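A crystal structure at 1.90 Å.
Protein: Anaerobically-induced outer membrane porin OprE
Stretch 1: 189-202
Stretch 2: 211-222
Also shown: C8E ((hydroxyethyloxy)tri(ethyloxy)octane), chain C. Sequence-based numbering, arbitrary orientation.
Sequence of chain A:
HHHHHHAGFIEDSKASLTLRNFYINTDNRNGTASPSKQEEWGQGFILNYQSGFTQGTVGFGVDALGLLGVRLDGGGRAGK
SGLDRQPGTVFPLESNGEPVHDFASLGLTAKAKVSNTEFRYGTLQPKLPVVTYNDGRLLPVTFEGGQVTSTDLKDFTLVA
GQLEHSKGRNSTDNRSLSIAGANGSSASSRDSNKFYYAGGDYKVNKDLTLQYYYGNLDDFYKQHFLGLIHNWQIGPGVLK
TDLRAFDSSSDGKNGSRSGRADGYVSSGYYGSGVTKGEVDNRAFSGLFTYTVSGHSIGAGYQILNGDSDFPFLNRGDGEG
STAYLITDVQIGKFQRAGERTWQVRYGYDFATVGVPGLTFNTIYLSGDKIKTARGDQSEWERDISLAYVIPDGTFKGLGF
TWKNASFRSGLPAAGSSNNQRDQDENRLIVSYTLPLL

Stretch 1, residues 189-202: SRDSNKFYYAGGDY
Stretch 2 211-222: QYYYGNLDDFYK

Neighbouring strands of an outer membrane porin illustrate how an antiparallel ladder fixes a register and leaves side chains to fill what the backbone allows. In OprE, strand 195-202 and strand 211-217 run at 179° to one another, their axes approaching to 4.6 Å, with extended backbones throughout; Gly-199 is nearly flat at phi/psi 171/-165. The register pairs Phe-195 with Leu-217, Tyr-197 with Gly-215, Gly-199 with Tyr-213 and Asp-201 with Gln-211 as non-hydrogen-bonded pairs, CA atoms 4.1 to 4.5 Å apart. Alternating with them are the hydrogen-bonded pairs Tyr-196 with Asn-216, Ala-198 with Tyr-214 and Gly-200 with Tyr-212, whose CA atoms stand farther apart.

Each hydrogen-bonded pair closes a two-bond ring. Tyr-196 N donates to Asn-216 O at 3.0 Å and Asn-216 N to Tyr-196 O at 2.8 Å; Ala-198 N reaches Tyr-214 O at 3.1 Å and Tyr-214 N reaches Ala-198 O at 2.8 Å; Gly-200 N meets Tyr-212 O at 2.9 Å and Tyr-212 N meets Gly-200 O at 3.2 Å. CA-H...O contacts supplement the ladder, such as Tyr-197 CA to Tyr-214 O at 3.2 Å. Beyond the strand pairing, Asp-218 N donates to Lys-194 O at 2.8 Å, and Ser-192 OG (chi1 t) donates to Asp-218 O, also at 2.8 Å. Leu-217 O then accepts from both Phe-220 N and Tyr-221 N at 3.0 Å, both bonds lying within the turn of stretch 2, where Asp-219 has phi/psi 76/3 and Phe-220 -124/-62.

Polar side chains converge on one carboxylate, on the face that carries Phe-195, Tyr-197, Gln-211, Tyr-213 and Leu-217. Asp-201 (chi1 m) uses OD1 to accept from Tyr-213 OH at 2.6 Å and from Gln-211 NE2 at 3.0 Å, Gln-211 being m, t with chi3 -58°. On the face that carries Tyr-196, Ala-198, Tyr-212 and Tyr-214, Asn-216 (t, chi2 -150°) donates from ND2 to Tyr-221 O at 2.8 Å, while its OD1 lies at the edge of the Tyr-196 ring (chi1 m), 3.6 Å from CD2.

Aromatic packing exploits glycine. The Tyr-213 ring (m, chi2 85°) lies with one face over Gly-199 C and Gly-200 N, its CD2 3.6 Å from Gly-199 CA; an ideal CB on Gly-199 would clash with that ring and with Tyr-212 O. Phe-195 (t, chi2 81°) brings CZ to 4.0 Å from Gly-215 CA, CD1 to 4.0 Å from Leu-217 CB (t, p), and CE1 to 3.7 Å from Tyr-221 OH (chi1 p). Phe-220 (m, chi2 -81°) presents its ring edge to Ser-192, CE2 to CB 4.0 Å. The two stretches bury 883 Å² against each other, both sides summed.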

ATOM      1  N   SER A 189     -21.216   0.379 -10.503  1.00 22.64           N
ATOM      2  CA  SER A 189     -20.178   0.829  -9.578  1.00 22.81           C
ATOM      3  C   SER A 189     -20.531   2.168  -8.945  1.00 19.23           C
ATOM      4  O   SER A 189     -21.254   2.983  -9.526  1.00 16.28           O
ATOM      5  CB  SER A 189     -18.835   0.927 -10.297  1.00 24.08           C
ATOM      6  OG  SER A 189     -18.897   1.896 -11.326  1.00 28.98           O
ATOM      7  N   ARG A 190     -20.025   2.387  -7.739  1.00 20.59           N
ATOM      8  CA  ARG A 190     -20.238   3.649  -7.049  1.00 23.34           C
ATOM      9  C   ARG A 190     -18.942   4.093  -6.405  1.00 21.79           C
ATOM     10  O   ARG A 190     -18.082   3.276  -6.067  1.00 19.28           O
ATOM     11  CB  ARG A 190     -21.333   3.522  -5.988  1.00 24.05           C
ATOM     12  CG  ARG A 190     -22.718   3.241  -6.553  1.00 26.19           C
ATOM     13  CD  ARG A 190     -23.271   4.438  -7.320  1.00 29.69           C
ATOM     14  NE  ARG A 190     -24.654   4.227  -7.755  1.00 30.98           N
ATOM     15  CZ  ARG A 190     -25.002   3.725  -8.937  1.00 35.23           C
ATOM     16  NH1 ARG A 190     -24.072   3.359  -9.816  1.00 28.50           N
ATOM     17  NH2 ARG A 190     -26.286   3.581  -9.240  1.00 34.76           N
ATOM     18  N   ASP A 191     -18.793   5.393  -6.240  1.00 21.66           N
ATOM     19  CA  ASP A 191     -17.563   5.899  -5.669  1.00 19.80           C
ATOM     20  C   ASP A 191     -17.837   7.137  -4.845  1.00 17.91           C
ATOM     21  O   ASP A 191     -18.985   7.538  -4.671  1.00 17.00           O
ATOM     22  CB  ASP A 191     -16.526   6.161  -6.767  1.00 21.13           C
ATOM     23  CG  ASP A 191     -17.090   6.954  -7.940  1.00 28.18           C
ATOM     24  OD1 ASP A 191     -17.939   7.840  -7.715  1.00 26.47           O
ATOM     25  OD2 ASP A 191     -16.671   6.697  -9.091  1.00 27.86           O
ATOM     26  N   SER A 192     -16.774   7.723  -4.321  1.00 13.09           N
ATOM     27  CA  SER A 192     -16.897   8.887  -3.469  1.00 20.66           C
ATOM     28  C   SER A 192     -15.706   9.788  -3.701  1.00 16.97           C
ATOM     29  O   SER A 192     -14.596   9.304  -3.952  1.00 20.94           O
ATOM     30  CB  SER A 192     -16.924   8.448  -2.012  1.00 17.75           C
ATOM     31  OG  SER A 192     -16.878   9.571  -1.164  1.00 21.13           O
ATOM     32  N   ASN A 193     -15.924  11.094  -3.620  1.00 10.91           N
ATOM     33  CA  ASN A 193     -14.825  12.030  -3.818  1.00 20.25           C
ATOM     34  C   ASN A 193     -14.379  12.718  -2.530  1.00 17.01           C
ATOM     35  O   ASN A 193     -13.752  13.774  -2.574  1.00 16.55           O
ATOM     36  CB  ASN A 193     -15.153  13.061  -4.912  1.00 24.48           C
ATOM     37  CG  ASN A 193     -16.364  13.914  -4.575  1.00 28.56           C
ATOM     38  OD1 ASN A 193     -16.900  13.851  -3.469  1.00 33.78           O
ATOM     39  ND2 ASN A 193     -16.807  14.711  -5.537  1.00 38.75           N
ATOM     40  N   LYS A 194     -14.709  12.121  -1.385  1.00 17.78           N
ATOM     41  CA  LYS A 194     -14.237  12.628  -0.103  1.00 13.14           C
ATOM     42  C   LYS A 194     -13.715  11.529   0.826  1.00 13.27           C
ATOM     43  O   LYS A 194     -14.474  10.679   1.284  1.00 13.30           O
ATOM     44  CB  LYS A 194     -15.333  13.429   0.614  1.00 17.36           C
ATOM     45  CG  LYS A 194     -15.744  14.699  -0.111  1.00 28.40           C
ATOM     46  CD  LYS A 194     -16.942  15.363   0.559  1.00 36.89           C
ATOM     47  N   PHE A 195     -12.417  11.567   1.109  1.00 11.68           N
ATOM     48  CA  PHE A 195     -11.813  10.682   2.106  1.00  7.87           C
ATOM     49  C   PHE A 195     -11.044  11.534   3.106  1.00 14.35           C
ATOM     50  O   PHE A 195     -10.106  12.237   2.734  1.00 12.47           O
ATOM     51  CB  PHE A 195     -10.881   9.646   1.455  1.00 12.40           C
ATOM     52  CG  PHE A 195     -10.143   8.776   2.454  1.00 13.24           C
ATOM     53  CD1 PHE A 195     -10.767   7.683   3.045  1.00  5.40           C
ATOM     54  CD2 PHE A 195      -8.824   9.054   2.801  1.00 10.58           C
ATOM     55  CE1 PHE A 195     -10.090   6.885   3.990  1.00  5.71           C
ATOM     56  CE2 PHE A 195      -8.142   8.259   3.722  1.00 10.52           C
ATOM     57  CZ  PHE A 195      -8.785   7.171   4.318  1.00 11.61           C
ATOM     58  N   TYR A 196     -11.443  11.465   4.375  1.00 12.34           N
ATOM     59  CA  TYR A 196     -10.790  12.222   5.439  1.00  9.98           C
ATOM     60  C   TYR A 196      -9.974  11.296   6.292  1.00 10.32           C
ATOM     61  O   TYR A 196     -10.397  10.174   6.564  1.00  9.83           O
ATOM     62  CB  TYR A 196     -11.846  12.857   6.344  1.00 15.47           C
ATOM     63  CG  TYR A 196     -12.874  13.651   5.602  1.00 18.66           C
ATOM     64  CD1 TYR A 196     -12.577  14.910   5.113  1.00 21.96           C
ATOM     65  CD2 TYR A 196     -14.154  13.144   5.389  1.00 18.11           C
ATOM     66  CE1 TYR A 196     -13.526  15.652   4.433  1.00 34.35           C
ATOM     67  CE2 TYR A 196     -15.101  13.872   4.706  1.00 32.22           C
ATOM     68  CZ  TYR A 196     -14.788  15.125   4.232  1.00 33.83           C
ATOM     69  OH  TYR A 196     -15.739  15.849   3.554  1.00 40.69           O
ATOM     70  N   TYR A 197      -8.808  11.766   6.735  1.00  5.90           N
ATOM     71  CA  TYR A 197      -7.948  10.952   7.562  1.00  6.74           C
ATOM     72  C   TYR A 197      -7.168  11.818   8.539  1.00  9.24           C
ATOM     73  O   TYR A 197      -6.934  12.991   8.287  1.00 10.64           O
ATOM     74  CB  TYR A 197      -7.010  10.082   6.719  1.00  5.63           C
ATOM     75  CG  TYR A 197      -6.039  10.852   5.826  1.00 10.03           C
ATOM     76  CD1 TYR A 197      -6.462  11.382   4.606  1.00 10.69           C
ATOM     77  CD2 TYR A 197      -4.708  11.031   6.196  1.00 14.88           C
ATOM     78  CE1 TYR A 197      -5.587  12.060   3.773  1.00  8.66           C
ATOM     79  CE2 TYR A 197      -3.814  11.721   5.371  1.00  9.48           C
ATOM     80  CZ  TYR A 197      -4.264  12.239   4.164  1.00  8.66           C
ATOM     81  OH  TYR A 197      -3.399  12.918   3.336  1.00 10.96           O
ATOM     82  N   ALA A 198      -6.790  11.221   9.656  1.00  8.98           N
ATOM     83  CA  ALA A 198      -6.044  11.906  10.694  1.00 10.56           C
ATOM     84  C   ALA A 198      -5.441  10.863  11.599  1.00  8.12           C
ATOM     85  O   ALA A 198      -6.022   9.809  11.810  1.00 12.78           O
ATOM     86  CB  ALA A 198      -6.960  12.835  11.503  1.00 12.79           C
ATOM     87  N   GLY A 199      -4.261  11.149  12.131  1.00 11.99           N
ATOM     88  CA  GLY A 199      -3.731  10.343  13.211  1.00 10.69           C
ATOM     89  C   GLY A 199      -2.298  10.685  13.528  1.00 10.13           C
ATOM     90  O   GLY A 199      -1.775  11.727  13.101  1.00 11.31           O
ATOM     91  N   GLY A 200      -1.645   9.813  14.279  1.00 10.03           N
ATOM     92  CA  GLY A 200      -0.278  10.087  14.651  1.00 17.90           C
ATOM     93  C   GLY A 200       0.475   8.877  15.140  1.00 17.93           C
ATOM     94  O   GLY A 200      -0.122   7.840  15.446  1.00 10.30           O
ATOM     95  N   ASP A 201       1.795   9.023  15.185  1.00  8.89           N
ATOM     96  CA  ASP A 201       2.689   8.063  15.807  1.00 10.94           C
ATOM     97  C   ASP A 201       3.258   8.757  17.024  1.00 16.79           C
ATOM     98  O   ASP A 201       3.823   9.838  16.899  1.00 18.47           O
ATOM     99  CB  ASP A 201       3.865   7.732  14.890  1.00 13.91           C
ATOM    100  CG  ASP A 201       3.436   7.209  13.541  1.00 24.26           C
ATOM    101  OD1 ASP A 201       2.312   6.685  13.418  1.00 20.92           O
ATOM    102  OD2 ASP A 201       4.243   7.314  12.600  1.00 31.00           O
ATOM    103  N   TYR A 202       3.124   8.143  18.191  1.00 13.07           N
ATOM    104  CA  TYR A 202       3.766   8.657  19.403  1.00 13.40           C
ATOM    105  C   TYR A 202       4.945   7.774  19.780  1.00 16.45           C
ATOM    106  O   TYR A 202       4.783   6.575  20.002  1.00 14.70           O
ATOM    107  CB  TYR A 202       2.787   8.689  20.572  1.00 11.98           C
ATOM    108  CG  TYR A 202       3.420   9.148  21.868  1.00 16.14           C
ATOM    109  CD1 TYR A 202       3.995  10.409  21.973  1.00 26.31           C
ATOM    110  CD2 TYR A 202       3.442   8.326  22.986  1.00 24.94           C
ATOM    111  CE1 TYR A 202       4.573  10.841  23.162  1.00 30.88           C
ATOM    112  CE2 TYR A 202       4.023   8.751  24.184  1.00 24.00           C
ATOM    113  CZ  TYR A 202       4.585  10.009  24.260  1.00 30.42           C
ATOM    114  OH  TYR A 202       5.164  10.443  25.435  1.00 31.01           O
ATOM    115  N   GLN A 211       0.329   4.133  17.935  1.00  7.17           N
ATOM    116  CA  GLN A 211      -0.282   4.780  16.792  1.00  7.93           C
ATOM    117  C   GLN A 211      -1.788   4.785  16.958  1.00 14.60           C
ATOM    118  O   GLN A 211      -2.358   3.839  17.492  1.00  8.14           O
ATOM    119  CB  GLN A 211       0.020   3.983  15.543  1.00  7.53           C
ATOM    120  CG  GLN A 211       1.452   4.029  15.046  1.00  9.06           C
ATOM    121  CD  GLN A 211       1.608   3.179  13.808  1.00 17.09           C
ATOM    122  OE1 GLN A 211       1.330   1.978  13.837  1.00 15.27           O
ATOM    123  NE2 GLN A 211       2.016   3.798  12.702  1.00 17.63           N
ATOM    124  N   TYR A 212      -2.422   5.860  16.512  1.00 13.79           N
ATOM    125  CA  TYR A 212      -3.860   5.890  16.350  1.00  9.01           C
ATOM    126  C   TYR A 212      -4.105   6.589  15.042  1.00  7.32           C
ATOM    127  O   TYR A 212      -3.565   7.677  14.820  1.00  8.29           O
ATOM    128  CB  TYR A 212      -4.578   6.681  17.454  1.00 10.46           C
ATOM    129  CG  TYR A 212      -5.997   6.978  17.023  1.00 11.59           C
ATOM    130  CD1 TYR A 212      -6.970   5.991  17.079  1.00 22.71           C
ATOM    131  CD2 TYR A 212      -6.350   8.215  16.480  1.00 13.56           C
ATOM    132  CE1 TYR A 212      -8.254   6.228  16.645  1.00 17.30           C
ATOM    133  CE2 TYR A 212      -7.644   8.464  16.040  1.00 12.37           C
ATOM    134  CZ  TYR A 212      -8.588   7.470  16.131  1.00 15.61           C
ATOM    135  OH  TYR A 212      -9.871   7.699  15.693  1.00 12.31           O
ATOM    136  N   TYR A 213      -4.931   5.984  14.188  1.00  7.42           N
ATOM    137  CA  TYR A 213      -5.354   6.610  12.944  1.00  7.43           C
ATOM    138  C   TYR A 213      -6.854   6.462  12.696  1.00  8.88           C
ATOM    139  O   TYR A 213      -7.488   5.513  13.161  1.00  9.83           O
ATOM    140  CB  TYR A 213      -4.566   6.060  11.744  1.00  7.81           C
ATOM    141  CG  TYR A 213      -3.126   6.571  11.696  1.00  7.83           C
ATOM    142  CD1 TYR A 213      -2.114   5.941  12.419  1.00  9.17           C
ATOM    143  CD2 TYR A 213      -2.778   7.676  10.924  1.00 14.70           C
ATOM    144  CE1 TYR A 213      -0.793   6.419  12.403  1.00  9.89           C
ATOM    145  CE2 TYR A 213      -1.449   8.143  10.884  1.00  9.35           C
ATOM    146  CZ  TYR A 213      -0.470   7.508  11.632  1.00  9.41           C
ATOM    147  OH  TYR A 213       0.852   7.959  11.616  1.00 10.49           O
ATOM    148  N   TYR A 214      -7.390   7.404  11.933  1.00  5.98           N
ATOM    149  CA  TYR A 214      -8.792   7.445  11.598  1.00  6.34           C
ATOM    150  C   TYR A 214      -8.913   7.657  10.108  1.00  8.04           C
ATOM    151  O   TYR A 214      -8.214   8.488   9.537  1.00 11.48           O
ATOM    152  CB  TYR A 214      -9.475   8.589  12.344  1.00  9.32           C
ATOM    153  CG  TYR A 214     -10.918   8.815  11.954  1.00  9.58           C
ATOM    154  CD1 TYR A 214     -11.913   7.931  12.346  1.00 17.94           C
ATOM    155  CD2 TYR A 214     -11.280   9.916  11.195  1.00 14.24           C
ATOM    156  CE1 TYR A 214     -13.243   8.143  11.986  1.00 17.25           C
ATOM    157  CE2 TYR A 214     -12.588  10.142  10.840  1.00 15.29           C
ATOM    158  CZ  TYR A 214     -13.568   9.259  11.238  1.00 18.67           C
ATOM    159  OH  TYR A 214     -14.875   9.499  10.872  1.00 21.44           O
ATOM    160  N   GLY A 215      -9.791   6.890   9.476  1.00  4.50           N
ATOM    161  CA  GLY A 215     -10.076   7.064   8.068  1.00  6.97           C
ATOM    162  C   GLY A 215     -11.566   7.041   7.793  1.00 13.18           C
ATOM    163  O   GLY A 215     -12.293   6.252   8.395  1.00 10.57           O
ATOM    164  N   ASN A 216     -12.018   7.903   6.888  1.00  6.88           N
ATOM    165  CA  ASN A 216     -13.436   8.014   6.562  1.00  7.18           C
ATOM    166  C   ASN A 216     -13.674   8.229   5.066  1.00 10.04           C
ATOM    167  O   ASN A 216     -13.527   9.336   4.573  1.00 11.35           O
ATOM    168  CB  ASN A 216     -14.050   9.176   7.367  1.00 11.56           C
ATOM    169  CG  ASN A 216     -15.504   9.455   7.010  1.00 20.33           C
ATOM    170  OD1 ASN A 216     -15.960  10.594   7.115  1.00 22.86           O
ATOM    171  ND2 ASN A 216     -16.238   8.425   6.594  1.00 12.57           N
ATOM    172  N   LEU A 217     -14.043   7.173   4.344  1.00 10.44           N
ATOM    173  CA  LEU A 217     -14.478   7.347   2.967  1.00  6.49           C
ATOM    174  C   LEU A 217     -15.944   7.715   2.994  1.00 10.69           C
ATOM    175  O   LEU A 217     -16.795   6.907   3.394  1.00 10.07           O
ATOM    176  CB  LEU A 217     -14.279   6.081   2.135  1.00 11.32           C
ATOM    177  CG  LEU A 217     -14.669   6.270   0.662  1.00 10.35           C
ATOM    178  CD1 LEU A 217     -13.851   7.376  -0.011  1.00 10.24           C
ATOM    179  CD2 LEU A 217     -14.543   4.948  -0.120  1.00  8.53           C
ATOM    180  N   ASP A 218     -16.243   8.942   2.590  1.00  8.88           N
ATOM    181  CA  ASP A 218     -17.618   9.419   2.661  1.00 14.99           C
ATOM    182  C   ASP A 218     -18.595   8.517   1.901  1.00 13.65           C
ATOM    183  O   ASP A 218     -18.340   8.137   0.753  1.00 14.44           O
ATOM    184  CB  ASP A 218     -17.717  10.866   2.187  1.00 18.16           C
ATOM    185  CG  ASP A 218     -19.058  11.490   2.527  1.00 34.02           C
ATOM    186  OD1 ASP A 218     -19.316  11.720   3.730  1.00 29.85           O
ATOM    187  OD2 ASP A 218     -19.862  11.725   1.596  1.00 40.85           O
ATOM    188  N   ASP A 219     -19.695   8.174   2.583  1.00 11.03           N
ATOM    189  CA  ASP A 219     -20.775   7.307   2.090  1.00 15.08           C
ATOM    190  C   ASP A 219     -20.445   5.826   2.081  1.00 12.81           C
ATOM    191  O   ASP A 219     -21.263   5.010   1.655  1.00 10.94           O
ATOM    192  CB  ASP A 219     -21.290   7.747   0.720  1.00 15.19           C
ATOM    193  CG  ASP A 219     -22.218   8.936   0.819  1.00 22.82           C
ATOM    194  OD1 ASP A 219     -22.988   8.983   1.802  1.00 22.91           O
ATOM    195  OD2 ASP A 219     -22.169   9.817  -0.070  1.00 22.10           O
ATOM    196  N   PHE A 220     -19.261   5.486   2.574  1.00  7.21           N
ATOM    197  CA  PHE A 220     -18.828   4.098   2.612  1.00  8.11           C
ATOM    198  C   PHE A 220     -18.454   3.640   4.014  1.00  9.74           C
ATOM    199  O   PHE A 220     -19.091   2.731   4.546  1.00 10.90           O
ATOM    200  CB  PHE A 220     -17.671   3.836   1.643  1.00  7.99           C
ATOM    201  CG  PHE A 220     -18.104   3.713   0.202  1.00  9.78           C
ATOM    202  CD1 PHE A 220     -18.618   2.515  -0.278  1.00 10.37           C
ATOM    203  CD2 PHE A 220     -18.008   4.798  -0.657  1.00  8.92           C
ATOM    204  CE1 PHE A 220     -19.028   2.391  -1.615  1.00 10.87           C
ATOM    205  CE2 PHE A 220     -18.412   4.698  -1.983  1.00  9.93           C
ATOM    206  CZ  PHE A 220     -18.908   3.483  -2.471  1.00 12.73           C
ATOM    207  N   TYR A 221     -17.433   4.250   4.621  1.00  6.58           N
ATOM    208  CA  TYR A 221     -16.990   3.726   5.897  1.00  4.98           C
ATOM    209  C   TYR A 221     -16.255   4.711   6.780  1.00  4.38           C
ATOM    210  O   TYR A 221     -15.719   5.700   6.304  1.00  8.05           O
ATOM    211  CB  TYR A 221     -16.128   2.461   5.690  1.00  8.81           C
ATOM    212  CG  TYR A 221     -14.742   2.695   5.102  1.00 10.15           C
ATOM    213  CD1 TYR A 221     -13.669   3.041   5.921  1.00 11.75           C
ATOM    214  CD2 TYR A 221     -14.499   2.531   3.732  1.00  7.96           C
ATOM    215  CE1 TYR A 221     -12.390   3.249   5.388  1.00 18.37           C
ATOM    216  CE2 TYR A 221     -13.218   2.740   3.198  1.00 11.03           C
ATOM    217  CZ  TYR A 221     -12.172   3.093   4.028  1.00 13.46           C
ATOM    218  OH  TYR A 221     -10.901   3.294   3.501  1.00  9.62           O
ATOM    219  N   LYS A 222     -16.261   4.417   8.076  1.00 10.67           N
ATOM    220  CA  LYS A 222     -15.341   5.032   9.020  1.00 15.34           C
ATOM    221  C   LYS A 222     -14.489   3.931   9.630  1.00 14.06           C
ATOM    222  O   LYS A 222     -14.970   2.833   9.902  1.00 10.82           O
ATOM    223  CB  LYS A 222     -16.098   5.805  10.097  1.00 16.68           C
ATOM    224  CG  LYS A 222     -17.236   5.040  10.707  1.00 23.71           C
TER
HETATM  225  C1  C8E C 501       5.185  14.366  28.149  1.00 42.19           C
HETATM  226  C2  C8E C 501       3.823  14.622  27.512  1.00 39.58           C
HETATM  227  C3  C8E C 501       3.634  13.820  26.229  1.00 42.67           C
HETATM  228  C4  C8E C 501       2.854  12.538  26.492  1.00 39.00           C
HETATM  229  C5  C8E C 501       1.425  12.623  25.973  1.00 36.17           C
HETATM  230  C6  C8E C 501       0.735  11.274  26.130  1.00 33.74           C
HETATM  231  C7  C8E C 501       0.098  10.844  24.818  1.00 38.26           C
HETATM  232  C8  C8E C 501       0.172   9.334  24.645  1.00 34.69           C
HETATM  233  O9  C8E C 501      -0.846   8.929  23.757  1.00 39.30           O
HETATM  234  C10 C8E C 501      -0.392   8.711  22.439  1.00 35.42           C
HETATM  235  C11 C8E C 501      -1.476   7.961  21.672  1.00 39.32           C
HETATM  236  O12 C8E C 501      -1.132   7.889  20.307  1.00 51.13           O
HETATM  237  C13 C8E C 501      -1.111   6.560  19.844  1.00 52.86           C